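Local atomic coordinates of cytochrome P450 268A2 Cyp268A2 (PDB entry 6BLD), a protein that belongs to the cytochrome P450 family and binds protoporphyrin IX containing iron in its core, with (3E,5E)-6,10-dimethylundeca-3,5,9-trien-2-one in an adjacent pocket. Residues D15-A20 with P59-V64; V170-A175 with A252-L257; V362-G367 with H376-Q381. All coordinates share one frame; numbering follows the deposited sequence.

In the fold
The three contacts follow one another along the chain, each closing before the next opens. Contact 1 belongs to the N-terminal part, where strand 61-64 of the mixed five-stranded sheet meets the approach to helix 19-23. Contact 2 lies on the opposite side of the chain's centre, about 33 Å from contact 1 between centres, where the end of helix 160-170 meets the long helix 247-278. Contact 3 lies nearer the chain's centre, about 26 Å from contact 1 and 20 Å from contact 2 between centres. Leu-257 of helix 247-278, Phe-364 of the loop and Ala-378 of helix 375-392 all touch the haem, so contacts 2 and 3 meet around one cofactor.

Contact 1: D15-A20 with P59-V64; sequences DLSSRA and PGFWAV
Leu-16 and Ser-17 meet Phe-61 and Ala-63 where an N-terminal turn settles on strand 61-64. Asp-15, just before them, helps to set the turn. Its OD1 accepts two backbone N-H groups: Ser-17 N lies 3.0 Å from Asp-15 OD1 and comes in from above the carboxylate plane, 38° out of it, whereas Ser-18 N, 3.1 Å from Asp-15 OD1, is met by the syn lone pair of that oxygen. The first bond makes an Asx turn. Ser-18 OG donates to Asp-15 OD2 over 2.6 Å, again on the syn side, so three bonds hold the carboxylate and fix its rotation.

Leu-16 then brings its side chain to the strand. Its CG is anti to the carbonyl carbon (chi1 -56°), and the branch ends with CD1 3.7 Å from Ala-63 CB. Closer to the backbone, Leu-16 CB approaches Phe-61 CZ at 4.4 Å, near the plane of the ring and at its edge. Ser-17 comes to that edge as well, its OG 3.9 Å from Phe-61 CE1. The Phe-61 ring itself also meets His-45 and packs edge-to-face with Phe-88. Ser-18, next along, leaves the strand behind: it is the N-cap of helix 19-23, its OG bonded to Phe-21 N.

No hydrogen bond crosses between the two segments. Carbons of Leu-16 and Ala-63 CB make the apolar part of the meeting, and the Ser-17 hydroxyl can sit by the ring edge because its hydrogen bond goes to Pro-46 O. The chemistry implies a largely apolar seam beside the sheet, next to a turn that the bonded carboxylate of Asp-15 helps to fix.

Contact 2: V170-A175 with A252-L257; sequences VGIPEA and AFFVLL
Val-170 splits its two methyl groups between two side chains of helix 247-278. CG2 packs closely on Leu-257, 3.6 Å from its CD2, the two side chains running alongside in opposing senses. CG1, anti to the backbone N (chi1 -171°), meets the edge of the Phe-254 ring near its plane, with Val-170 CG1 4.1 Å from Phe-254 CE1. Ile-172 adds a second touch on that ring: its CD1 lies obliquely to it, 3.9 Å from Phe-254 CZ. The ring is thus met by residues on both sides of the glycine that follows helix 160-170. Leu-219 of helix 201-225 touches Val-170, and Ala-216 touches Phe-254.

Beyond Ile-172 the contact thins out. Pro-173, Glu-174 and Ala-175 run on into an exposed loop and make no contact with residues 252-257. Gly-171, with positive phi (92°), makes the break, after which Ile-172 turns toward the helix and its CD1 reaches the ring.

Leu-257 also touches the haem, and the neighbouring Leu-256 lines the pocket of the second ligand. Such packing of helix E against the long haem-side helix is typical of the helical core of the cytochrome P450 fold.

Contact 3: V362-G367 with H376-Q381; sequences VGFGGG and HLARAQ. With HEM (protoporphyrin IX containing Fe), chain B.
The haem-binding loop of the P450 fold, the stretch that leads to the cysteine thiolate ligand of the family, meets helix 375-392 here, and Phe-364 is the residue that joins them. Cys-372, which the Phe-364 side chain also touches, occupies the position expected of that ligand. The ring leans obliquely on one pyrrole of the porphyrin, with Phe-364 CE1 3.4 Å from HEM C2C. The type I turn from Val-362 to Gly-365 carries the ring, and a CG anti to the carbonyl carbon (chi1 -64°) brings its CD1-CE1 side to the porphyrin.

From the helix, Ala-378 CB comes to the ring edge, 4.2 Å from Phe-364 CE1, and packs also on the porphyrin, 3.5 Å from HEM CMC. Arg-379 reaches across with an extended chain. CE2 of the ring lies over one face of the guanidinium, Arg-379 NH2 3.6 Å from Phe-364 CE2, with the two planes 66° apart. Glu-299 forms a salt bridge with Arg-379 NE. On the helix side, Leu-377 CD2 lies 3.8 Å from HEM CAB. The loop backbone closes on the cofactor as well: Gly-363 O approaches HEM CAC to 3.2 Å.

Contact 1: D15-A20 with P59-V64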
loop_
_atom_site.group_PDB
_atom_site.type_symbol
_atom_site.label_atom_id
_atom_site.label_comp_id
_atom_site.label_asym_id
_atom_site.label_seq_id
_atom_site.Cartn_x
_atom_site.Cartn_y
_atom_site.Cartn_z
ATOM N N ASP A 15 14.085 14.262 -13.180
ATOM C CA ASP A 15 14.292 12.821 -13.196
ATOM C C ASP A 15 13.347 12.156 -12.202
ATOM O O ASP A 15 13.430 12.406 -10.994
ATOM C CB ASP A 15 15.747 12.489 -12.866
ATOM C CG ASP A 15 15.971 11.011 -12.617
ATOM O OD1 ASP A 15 15.257 10.179 -13.219
ATOM O OD2 ASP A 15 16.870 10.679 -11.816
ATOM N N LEU A 16 12.453 11.308 -12.713
ATOM C CA LEU A 16 11.568 10.498 -11.884
ATOM C C LEU A 16 11.700 9.009 -12.178
ATOM O O LEU A 16 10.850 8.225 -11.736
ATOM C CB LEU A 16 10.107 10.923 -12.074
ATOM C CG LEU A 16 9.722 12.379 -11.824
ATOM C CD1 LEU A 16 8.229 12.557 -12.039
ATOM C CD2 LEU A 16 10.118 12.814 -10.424
ATOM N N SER A 17 12.738 8.596 -12.909
ATOM C CA SER A 17 12.837 7.230 -13.401
ATOM C C SER A 17 14.082 6.481 -12.953
ATOM O O SER A 17 14.083 5.246 -13.010
ATOM C CB SER A 17 12.794 7.214 -14.939
ATOM O OG SER A 17 11.869 8.166 -15.434
ATOM N N SER A 18 15.132 7.172 -12.518
ATOM C CA SER A 18 16.391 6.511 -12.222
ATOM C C SER A 18 16.316 5.746 -10.902
ATOM O O SER A 18 15.482 6.021 -10.036
ATOM C CB SER A 18 17.534 7.526 -12.169
ATOM O OG SER A 18 17.504 8.268 -10.963
ATOM N N ARG A 19 17.214 4.767 -10.764
ATOM C CA ARG A 19 17.309 4.014 -9.518
ATOM C C ARG A 19 17.759 4.906 -8.368
ATOM O O ARG A 19 17.284 4.757 -7.236
ATOM C CB ARG A 19 18.277 2.842 -9.691
ATOM C CG ARG A 19 17.651 1.580 -10.258
ATOM C CD ARG A 19 16.298 1.303 -9.630
ATOM N NE ARG A 19 15.572 0.253 -10.337
ATOM C CZ ARG A 19 15.588 -1.029 -9.988
ATOM N NH1 ARG A 19 16.290 -1.421 -8.933
ATOM N NH2 ARG A 19 14.897 -1.919 -10.689
ATOM N N ALA A 20 18.675 5.838 -8.640
ATOM C CA ALA A 20 19.199 6.698 -7.585
ATOM C C ALA A 20 18.125 7.632 -7.044
ATOM O O ALA A 20 18.108 7.935 -5.846
ATOM C CB ALA A 20 20.393 7.497 -8.105
ATOM N N PRO A 59 7.138 3.835 -24.295
ATOM C CA PRO A 59 7.833 5.097 -24.585
ATOM C C PRO A 59 8.001 5.987 -23.375
ATOM O O PRO A 59 8.848 6.890 -23.405
ATOM C CB PRO A 59 6.931 5.756 -25.637
ATOM C CG PRO A 59 5.567 5.261 -25.297
ATOM C CD PRO A 59 5.727 3.870 -24.717
ATOM N N GLY A 60 7.240 5.762 -22.326
ATOM C CA GLY A 60 7.348 6.566 -21.134
ATOM C C GLY A 60 6.030 6.573 -20.380
ATOM O O GLY A 60 5.250 5.626 -20.467
ATOM N N PHE A 61 5.811 7.661 -19.646
ATOM C CA PHE A 61 4.613 7.804 -18.832
ATOM C C PHE A 61 4.384 9.278 -18.538
ATOM O O PHE A 61 5.298 10.102 -18.634
ATOM C CB PHE A 61 4.723 7.009 -17.524
ATOM C CG PHE A 61 5.762 7.542 -16.574
ATOM C CD1 PHE A 61 7.077 7.114 -16.655
ATOM C CD2 PHE A 61 5.424 8.469 -15.599
ATOM C CE1 PHE A 61 8.034 7.602 -15.782
ATOM C CE2 PHE A 61 6.377 8.960 -14.727
ATOM C CZ PHE A 61 7.683 8.526 -14.820
ATOM N N TRP A 62 3.146 9.595 -18.170
ATOM C CA TRP A 62 2.767 10.926 -17.719
ATOM C C TRP A 62 2.822 10.972 -16.198
ATOM O O TRP A 62 2.220 10.129 -15.525
ATOM C CB TRP A 62 1.363 11.291 -18.202
ATOM C CG TRP A 62 1.276 11.615 -19.661
ATOM C CD1 TRP A 62 0.803 10.806 -20.653
ATOM C CD2 TRP A 62 1.661 12.841 -20.292
ATOM N NE1 TRP A 62 0.873 11.452 -21.864
ATOM C CE2 TRP A 62 1.396 12.703 -21.670
ATOM C CE3 TRP A 62 2.207 14.042 -19.828
ATOM C CZ2 TRP A 62 1.658 13.720 -22.584
ATOM C CZ3 TRP A 62 2.466 15.050 -20.738
ATOM C CH2 TRP A 62 2.191 14.882 -22.100
ATOM N N ALA A 63 3.536 11.956 -15.660
ATOM C CA ALA A 63 3.663 12.120 -14.217
ATOM C C ALA A 63 2.553 13.033 -13.712
ATOM O O ALA A 63 2.442 14.183 -14.147
ATOM C CB ALA A 63 5.036 12.685 -13.856
ATOM N N VAL A 64 1.734 12.519 -12.797
ATOM C CA VAL A 64 0.624 13.259 -12.207
ATOM C C VAL A 64 0.987 13.546 -10.757
ATOM O O VAL A 64 1.023 12.632 -9.923
ATOM C CB VAL A 64 -0.697 12.485 -12.306
ATOM C CG1 VAL A 64 -1.817 13.272 -11.651
ATOM C CG2 VAL A 64 -1.026 12.185 -13.755
#

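Contact 2: V170-A175 with A252-L257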
loop_
_atom_site.group_PDB
_atom_site.type_symbol
_atom_site.label_atom_id
_atom_site.label_comp_id
_atom_site.label_asym_id
_atom_site.label_seq_id
_atom_site.Cartn_x
_atom_site.Cartn_y
_atom_site.Cartn_z
ATOM N N VAL A 170 -8.743 -14.458 6.829
ATOM C CA VAL A 170 -8.676 -15.446 5.758
ATOM C C VAL A 170 -8.631 -16.867 6.309
ATOM O O VAL A 170 -9.094 -17.804 5.647
ATOM C CB VAL A 170 -7.465 -15.155 4.856
ATOM C CG1 VAL A 170 -7.486 -16.032 3.614
ATOM C CG2 VAL A 170 -7.434 -13.688 4.474
ATOM N N GLY A 171 -8.088 -17.055 7.510
ATOM C CA GLY A 171 -7.936 -18.380 8.071
ATOM C C GLY A 171 -6.606 -19.040 7.787
ATOM O O GLY A 171 -6.553 -20.268 7.653
ATOM N N ILE A 172 -5.532 -18.266 7.688
ATOM C CA ILE A 172 -4.210 -18.836 7.405
ATOM C C ILE A 172 -3.763 -19.683 8.592
ATOM O O ILE A 172 -3.858 -19.226 9.746
ATOM C CB ILE A 172 -3.202 -17.719 7.115
ATOM C CG1 ILE A 172 -3.732 -16.799 6.010
ATOM C CG2 ILE A 172 -1.840 -18.305 6.724
ATOM C CD1 ILE A 172 -2.749 -15.740 5.569
ATOM N N PRO A 173 -3.271 -20.905 8.371
ATOM C CA PRO A 173 -2.754 -21.702 9.489
ATOM C C PRO A 173 -1.597 -20.996 10.179
ATOM O O PRO A 173 -0.831 -20.256 9.556
ATOM C CB PRO A 173 -2.297 -23.004 8.819
ATOM C CG PRO A 173 -3.080 -23.074 7.548
ATOM C CD PRO A 173 -3.249 -21.650 7.101
ATOM N N GLU A 174 -1.481 -21.230 11.490
ATOM C CA GLU A 174 -0.492 -20.510 12.286
ATOM C C GLU A 174 0.930 -20.784 11.813
ATOM O O GLU A 174 1.780 -19.886 11.850
ATOM C CB GLU A 174 -0.641 -20.877 13.762
ATOM C CG GLU A 174 0.336 -20.157 14.669
ATOM C CD GLU A 174 -0.144 -18.774 15.067
ATOM O OE1 GLU A 174 -1.331 -18.461 14.834
ATOM O OE2 GLU A 174 0.668 -17.999 15.614
ATOM N N ALA A 175 1.207 -22.007 11.355
ATOM C CA ALA A 175 2.548 -22.344 10.893
ATOM C C ALA A 175 2.947 -21.574 9.639
ATOM O O ALA A 175 4.138 -21.514 9.319
ATOM C CB ALA A 175 2.654 -23.848 10.635
ATOM N N ALA A 252 -4.257 -15.624 -7.149
ATOM C CA ALA A 252 -3.872 -14.248 -7.440
ATOM C C ALA A 252 -4.484 -13.280 -6.435
ATOM O O ALA A 252 -3.835 -12.312 -6.021
ATOM C CB ALA A 252 -4.280 -13.876 -8.866
ATOM N N PHE A 253 -5.732 -13.523 -6.025
ATOM C CA PHE A 253 -6.346 -12.653 -5.028
ATOM C C PHE A 253 -5.707 -12.846 -3.658
ATOM O O PHE A 253 -5.586 -11.889 -2.884
ATOM C CB PHE A 253 -7.851 -12.897 -4.947
ATOM C CG PHE A 253 -8.495 -12.246 -3.756
ATOM C CD1 PHE A 253 -8.745 -10.884 -3.747
ATOM C CD2 PHE A 253 -8.819 -12.989 -2.634
ATOM C CE1 PHE A 253 -9.323 -10.277 -2.650
ATOM C CE2 PHE A 253 -9.397 -12.389 -1.535
ATOM C CZ PHE A 253 -9.649 -11.032 -1.541
ATOM N N PHE A 254 -5.304 -14.079 -3.338
ATOM C CA PHE A 254 -4.620 -14.325 -2.072
ATOM C C PHE A 254 -3.326 -13.525 -1.988
ATOM O O PHE A 254 -2.994 -12.976 -0.932
ATOM C CB PHE A 254 -4.343 -15.819 -1.905
ATOM C CG PHE A 254 -3.709 -16.172 -0.589
ATOM C CD1 PHE A 254 -4.480 -16.291 0.557
ATOM C CD2 PHE A 254 -2.344 -16.382 -0.497
ATOM C CE1 PHE A 254 -3.898 -16.614 1.771
ATOM C CE2 PHE A 254 -1.756 -16.706 0.714
ATOM C CZ PHE A 254 -2.536 -16.822 1.849
ATOM N N VAL A 255 -2.585 -13.447 -3.096
ATOM C CA VAL A 255 -1.382 -12.622 -3.134
ATOM C C VAL A 255 -1.745 -11.152 -2.984
ATOM O O VAL A 255 -1.149 -10.428 -2.179
ATOM C CB VAL A 255 -0.596 -12.876 -4.432
ATOM C CG1 VAL A 255 0.622 -11.960 -4.500
ATOM C CG2 VAL A 255 -0.181 -14.338 -4.521
ATOM N N LEU A 256 -2.723 -10.688 -3.760
ATOM C CA LEU A 256 -3.177 -9.306 -3.634
ATOM C C LEU A 256 -3.585 -8.989 -2.200
ATOM O O LEU A 256 -3.174 -7.964 -1.640
ATOM C CB LEU A 256 -4.342 -9.062 -4.592
ATOM C CG LEU A 256 -5.106 -7.746 -4.435
ATOM C CD1 LEU A 256 -4.181 -6.539 -4.562
ATOM C CD2 LEU A 256 -6.275 -7.658 -5.409
ATOM N N LEU A 257 -4.362 -9.884 -1.578
ATOM C CA LEU A 257 -4.820 -9.649 -0.212
ATOM C C LEU A 257 -3.661 -9.685 0.776
ATOM O O LEU A 257 -3.610 -8.875 1.708
ATOM C CB LEU A 257 -5.881 -10.678 0.168
ATOM C CG LEU A 257 -6.584 -10.551 1.521
ATOM C CD1 LEU A 257 -7.140 -9.152 1.689
ATOM C CD2 LEU A 257 -7.690 -11.585 1.586
#

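Contact 3: V362-G367 with H376-Q381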
loop_
_atom_site.group_PDB
_atom_site.type_symbol
_atom_site.label_atom_id
_atom_site.label_comp_id
_atom_site.label_asym_id
_atom_site.label_seq_id
_atom_site.Cartn_x
_atom_site.Cartn_y
_atom_site.Cartn_z
ATOM N N VAL A 362 -4.669 11.305 -0.259
ATOM C CA VAL A 362 -4.854 10.225 -1.220
ATOM C C VAL A 362 -3.993 9.035 -0.817
ATOM O O VAL A 362 -3.441 8.335 -1.673
ATOM C CB VAL A 362 -4.529 10.686 -2.654
ATOM C CG1 VAL A 362 -5.629 11.600 -3.177
ATOM C CG2 VAL A 362 -3.178 11.383 -2.703
ATOM N N GLY A 363 -3.875 8.797 0.491
ATOM C CA GLY A 363 -3.135 7.634 0.954
ATOM C C GLY A 363 -3.796 6.329 0.552
ATOM O O GLY A 363 -3.119 5.349 0.232
ATOM N N PHE A 364 -5.129 6.299 0.564
ATOM C CA PHE A 364 -5.895 5.171 0.059
ATOM C C PHE A 364 -6.231 5.318 -1.420
ATOM O O PHE A 364 -7.174 4.677 -1.901
ATOM C CB PHE A 364 -7.178 4.994 0.875
ATOM C CG PHE A 364 -6.938 4.638 2.318
ATOM C CD1 PHE A 364 -6.394 3.413 2.664
ATOM C CD2 PHE A 364 -7.268 5.528 3.328
ATOM C CE1 PHE A 364 -6.177 3.083 3.992
ATOM C CE2 PHE A 364 -7.054 5.204 4.656
ATOM C CZ PHE A 364 -6.506 3.980 4.988
ATOM N N GLY A 365 -5.482 6.144 -2.147
ATOM C CA GLY A 365 -5.761 6.414 -3.540
ATOM C C GLY A 365 -6.626 7.647 -3.727
ATOM O O GLY A 365 -7.114 8.266 -2.778
ATOM N N GLY A 366 -6.818 8.010 -4.992
ATOM C CA GLY A 366 -7.625 9.165 -5.321
ATOM C C GLY A 366 -9.118 8.957 -5.251
ATOM O O GLY A 366 -9.877 9.876 -5.571
ATOM N N GLY A 367 -9.567 7.777 -4.839
ATOM C CA GLY A 367 -10.980 7.482 -4.743
ATOM C C GLY A 367 -11.548 6.923 -6.036
ATOM O O GLY A 367 -10.958 7.020 -7.110
ATOM N N HIS A 376 -11.327 0.657 6.147
ATOM C CA HIS A 376 -11.889 0.590 7.492
ATOM C C HIS A 376 -11.096 -0.369 8.370
ATOM O O HIS A 376 -10.885 -0.105 9.559
ATOM C CB HIS A 376 -13.357 0.172 7.430
ATOM C CG HIS A 376 -14.170 0.974 6.462
ATOM N ND1 HIS A 376 -14.363 2.332 6.598
ATOM C CD2 HIS A 376 -14.837 0.610 5.341
ATOM C CE1 HIS A 376 -15.115 2.769 5.603
ATOM N NE2 HIS A 376 -15.415 1.745 4.827
ATOM N N LEU A 377 -10.646 -1.488 7.797
ATOM C CA LEU A 377 -9.840 -2.435 8.560
ATOM C C LEU A 377 -8.489 -1.837 8.930
ATOM O O LEU A 377 -8.005 -2.027 10.051
ATOM C CB LEU A 377 -9.655 -3.724 7.761
ATOM C CG LEU A 377 -8.830 -4.823 8.429
ATOM C CD1 LEU A 377 -9.650 -5.517 9.504
ATOM C CD2 LEU A 377 -8.339 -5.819 7.393
ATOM N N ALA A 378 -7.864 -1.112 7.999
ATOM C CA ALA A 378 -6.587 -0.475 8.298
ATOM C C ALA A 378 -6.730 0.548 9.416
ATOM O O ALA A 378 -5.910 0.586 10.340
ATOM C CB ALA A 378 -6.021 0.182 7.042
ATOM N N ARG A 379 -7.771 1.384 9.349
ATOM C CA ARG A 379 -7.983 2.393 10.382
ATOM C C ARG A 379 -8.197 1.750 11.745
ATOM O O ARG A 379 -7.700 2.252 12.759
ATOM C CB ARG A 379 -9.172 3.278 10.013
ATOM C CG ARG A 379 -8.945 4.134 8.780
ATOM C CD ARG A 379 -10.201 4.894 8.388
ATOM N NE ARG A 379 -9.931 5.871 7.338
ATOM C CZ ARG A 379 -10.566 5.912 6.171
ATOM N NH1 ARG A 379 -11.522 5.034 5.900
ATOM N NH2 ARG A 379 -10.247 6.838 5.275
ATOM N N ALA A 380 -8.934 0.637 11.789
ATOM C CA ALA A 380 -9.144 -0.054 13.058
ATOM C C ALA A 380 -7.833 -0.588 13.618
ATOM O O ALA A 380 -7.623 -0.589 14.836
ATOM C CB ALA A 380 -10.156 -1.186 12.879
ATOM N N GLN A 381 -6.933 -1.043 12.742
ATOM C CA GLN A 381 -5.643 -1.548 13.205
ATOM C C GLN A 381 -4.773 -0.426 13.760
ATOM O O GLN A 381 -4.112 -0.600 14.791
ATOM C CB GLN A 381 -4.925 -2.271 12.065
ATOM C CG GLN A 381 -5.590 -3.564 11.637
ATOM C CD GLN A 381 -4.751 -4.339 10.643
ATOM O OE1 GLN A 381 -3.568 -4.588 10.872
ATOM N NE2 GLN A 381 -5.361 -4.722 9.528
HETATM C CHA HEM B . -6.443 -0.923 -2.938
HETATM C CHB HEM B . -6.689 -4.360 0.483
HETATM C CHC HEM B . -4.668 -1.318 3.686
HETATM C CHD HEM B . -3.666 1.723 0.024
HETATM C C1A HEM B . -6.697 -2.116 -2.295
HETATM C C2A HEM B . -7.316 -3.292 -2.875
HETATM C C3A HEM B . -7.385 -4.236 -1.934
HETATM C C4A HEM B . -6.809 -3.699 -0.718
HETATM C CMA HEM B . -7.975 -5.652 -2.110
HETATM C CAA HEM B . -7.819 -3.421 -4.329
HETATM C CBA HEM B . -9.210 -2.801 -4.418
HETATM C CGA HEM B . -9.659 -2.738 -5.855
HETATM O O1A HEM B . -10.886 -2.590 -6.094
HETATM O O2A HEM B . -8.793 -2.844 -6.762
HETATM C C1B HEM B . -6.226 -3.820 1.663
HETATM C C2B HEM B . -6.302 -4.444 2.963
HETATM C C3B HEM B . -5.757 -3.625 3.860
HETATM C C4B HEM B . -5.298 -2.431 3.159
HETATM C CMB HEM B . -6.918 -5.826 3.275
HETATM C CAB HEM B . -5.668 -3.980 5.363
HETATM C CBB HEM B . -5.231 -3.124 6.287
HETATM C C1C HEM B . -4.223 -0.220 2.973
HETATM C C2C HEM B . -3.576 0.958 3.523
HETATM C C3C HEM B . -3.295 1.789 2.500
HETATM C C4C HEM B . -3.768 1.172 1.282
HETATM C CMC HEM B . -3.274 1.145 5.029
HETATM C CAC HEM B . -2.625 3.183 2.497
HETATM C CBC HEM B . -2.389 3.897 3.601
HETATM C C1D HEM B . -4.339 1.294 -1.098
HETATM C C2D HEM B . -4.358 1.946 -2.390
HETATM C C3D HEM B . -5.122 1.218 -3.212
HETATM C C4D HEM B . -5.619 0.076 -2.466
HETATM C CMD HEM B . -3.614 3.255 -2.739
HETATM C CAD HEM B . -5.432 1.537 -4.692
HETATM C CBD HEM B . -6.511 2.615 -4.756
HETATM C CGD HEM B . -6.805 2.998 -6.184
HETATM O O1D HEM B . -7.638 3.918 -6.396
HETATM O O2D HEM B . -6.210 2.390 -7.109
HETATM N NA HEM B . -6.400 -2.403 -0.975
HETATM N NB HEM B . -5.608 -2.593 1.819
HETATM N NC HEM B . -4.324 -0.051 1.605
HETATM N ND HEM B . -5.119 0.159 -1.181
HETATM FE FE HEM B . -5.563 -1.104 0.371
#